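Local coordinates for beta-glucuronidase (Dictyoglomus thermophilum, PDB 6XXW), which probably hydrolyses beta-D-glucuronides, as a glycoside hydrolase of family 2 with a TIM-barrel domain, at residues T339-Y344 / I360-A365. Sequence-based numbering, arbitrary orientation.
Sequences TSHYPY and IEEAPA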
loop_
_atom_site.group_PDB
_atom_site.type_symbol
_atom_site.label_atom_id
_atom_site.label_comp_id
_atom_site.label_asym_id
_atom_site.label_seq_id
_atom_site.Cartn_x
_atom_site.Cartn_y
_atom_site.Cartn_z
ATOM N N THR A 339 -19.135 -19.101 13.617
ATOM C CA THR A 339 -19.863 -17.860 13.356
ATOM C C THR A 339 -19.598 -16.840 14.465
ATOM O O THR A 339 -20.497 -16.374 15.165
ATOM C CB THR A 339 -21.364 -18.111 13.197
ATOM O OG1 THR A 339 -21.973 -18.369 14.473
ATOM C CG2 THR A 339 -21.655 -19.285 12.231
ATOM N N SER A 340 -18.326 -16.489 14.624
ATOM C CA SER A 340 -17.977 -15.405 15.530
ATOM C C SER A 340 -18.659 -14.115 15.078
ATOM O O SER A 340 -18.615 -13.776 13.890
ATOM C CB SER A 340 -16.455 -15.251 15.562
ATOM O OG SER A 340 -15.886 -15.525 14.289
ATOM N N HIS A 341 -19.342 -13.413 15.997
ATOM C CA HIS A 341 -19.691 -13.868 17.346
ATOM C C HIS A 341 -21.201 -13.748 17.531
ATOM O O HIS A 341 -21.662 -13.072 18.443
ATOM C CB HIS A 341 -18.995 -13.025 18.426
ATOM C CG HIS A 341 -17.498 -13.032 18.340
ATOM N ND1 HIS A 341 -16.746 -14.163 18.574
ATOM C CD2 HIS A 341 -16.617 -12.047 18.046
ATOM C CE1 HIS A 341 -15.463 -13.873 18.435
ATOM N NE2 HIS A 341 -15.359 -12.595 18.112
ATOM N N TYR A 342 -21.968 -14.372 16.650
ATOM C CA TYR A 342 -23.412 -14.180 16.613
ATOM C C TYR A 342 -23.936 -15.128 15.547
ATOM O O TYR A 342 -23.158 -15.589 14.697
ATOM C CB TYR A 342 -23.780 -12.722 16.295
ATOM C CG TYR A 342 -22.837 -12.084 15.291
ATOM C CD1 TYR A 342 -22.971 -12.336 13.924
ATOM C CD2 TYR A 342 -21.800 -11.253 15.712
ATOM C CE1 TYR A 342 -22.086 -11.777 13.001
ATOM C CE2 TYR A 342 -20.900 -10.689 14.787
ATOM C CZ TYR A 342 -21.052 -10.958 13.451
ATOM O OH TYR A 342 -20.175 -10.392 12.562
ATOM N N PRO A 343 -25.223 -15.460 15.556
ATOM C CA PRO A 343 -25.753 -16.279 14.467
ATOM C C PRO A 343 -25.618 -15.533 13.149
ATOM O O PRO A 343 -25.808 -14.313 13.081
ATOM C CB PRO A 343 -27.222 -16.494 14.860
ATOM C CG PRO A 343 -27.224 -16.309 16.377
ATOM C CD PRO A 343 -26.223 -15.225 16.618
ATOM N N TYR A 344 -25.261 -16.268 12.106
ATOM C CA TYR A 344 -25.174 -15.667 10.787
ATOM C C TYR A 344 -26.521 -15.796 10.073
ATOM O O TYR A 344 -27.487 -16.373 10.586
ATOM C CB TYR A 344 -24.045 -16.297 9.964
ATOM C CG TYR A 344 -22.634 -15.933 10.407
ATOM C CD1 TYR A 344 -22.407 -15.068 11.482
ATOM C CD2 TYR A 344 -21.521 -16.457 9.736
ATOM C CE1 TYR A 344 -21.086 -14.747 11.891
ATOM C CE2 TYR A 344 -20.222 -16.145 10.131
ATOM C CZ TYR A 344 -20.010 -15.289 11.206
ATOM O OH TYR A 344 -18.705 -15.011 11.570
ATOM N N ILE A 360 -19.467 -24.152 13.631
ATOM C CA ILE A 360 -19.741 -23.926 15.048
ATOM C C ILE A 360 -20.537 -22.632 15.109
ATOM O O ILE A 360 -19.994 -21.558 14.845
ATOM C CB ILE A 360 -18.448 -23.810 15.874
ATOM C CG1 ILE A 360 -17.567 -25.054 15.708
ATOM C CG2 ILE A 360 -18.778 -23.589 17.351
ATOM C CD1 ILE A 360 -16.127 -24.875 16.201
ATOM N N GLU A 361 -21.819 -22.705 15.455
ATOM C CA GLU A 361 -22.619 -21.491 15.470
ATOM C C GLU A 361 -22.722 -20.950 16.887
ATOM O O GLU A 361 -22.986 -21.699 17.834
ATOM C CB GLU A 361 -24.006 -21.701 14.873
ATOM C CG GLU A 361 -24.761 -20.382 14.784
ATOM C CD GLU A 361 -25.858 -20.413 13.761
ATOM O OE1 GLU A 361 -26.528 -21.463 13.665
ATOM O OE2 GLU A 361 -26.040 -19.394 13.060
ATOM N N GLU A 362 -22.505 -19.644 17.021
ATOM C CA GLU A 362 -22.257 -19.001 18.298
ATOM C C GLU A 362 -23.332 -17.965 18.610
ATOM O O GLU A 362 -23.733 -17.179 17.738
ATOM C CB GLU A 362 -20.873 -18.339 18.276
ATOM C CG GLU A 362 -20.461 -17.686 19.563
ATOM C CD GLU A 362 -18.981 -17.417 19.569
ATOM O OE1 GLU A 362 -18.202 -18.389 19.745
ATOM O OE2 GLU A 362 -18.604 -16.243 19.375
ATOM N N ALA A 363 -23.786 -17.974 19.861
ATOM C CA ALA A 363 -24.691 -16.958 20.377
ATOM C C ALA A 363 -23.959 -15.631 20.565
ATOM O O ALA A 363 -22.741 -15.607 20.776
ATOM C CB ALA A 363 -25.287 -17.422 21.708
ATOM N N PRO A 364 -24.692 -14.509 20.544
ATOM C CA PRO A 364 -24.032 -13.192 20.567
ATOM C C PRO A 364 -23.544 -12.733 21.935
ATOM O O PRO A 364 -23.500 -11.521 22.189
ATOM C CB PRO A 364 -25.126 -12.241 20.048
ATOM C CG PRO A 364 -26.323 -13.070 19.789
ATOM C CD PRO A 364 -26.154 -14.385 20.441
ATOM N N ALA A 365 -23.168 -13.668 22.813
ATOM C CA ALA A 365 -22.680 -13.338 24.154
ATOM C C ALA A 365 -21.178 -13.036 24.100
ATOM O O ALA A 365 -20.325 -13.754 24.628
ATOM C CB ALA A 365 -22.991 -14.465 25.132
#
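H341, which follows a cis peptide bond, and E362 meet side by side, ring and carboxylate only 6° apart in plane, and H341 ND1 gives E362 OE2 a hydrogen bond of 2.9 Å in the plane of the imidazole. With its CG anti to the backbone N (chi1 -177°) and an extended chain, E362 reaches along the loop to the ring edge. T339 OG1 accepts a bond from E362 N (2.9 Å) and donates one to Y342 O (3.0 Å), so a single hydroxyl ties the strand end to the turn; an alanine here would probably leave E362 N without its acceptor and Y342 O without this donor. The parallel pairing of barrel strands 336-338 and 358-362 continues in the bond from T339 N to I360 O. Farther along, P343 CD packs on P364 CG at 3.8 Å, the two side chains crossing at about a right angle, while P364 CA makes a CH...O contact with H341 O. In the second shell, R338 and S412 hold E362 OE1, the W550 ring meets the H341 ring, and a bound Tris molecule, probably from the crystallisation liquor, lies about 4 Å from the H341 side chain. A buried carboxylate, itself gripped on its other oxygen, thus helps to fix the ring's rotation.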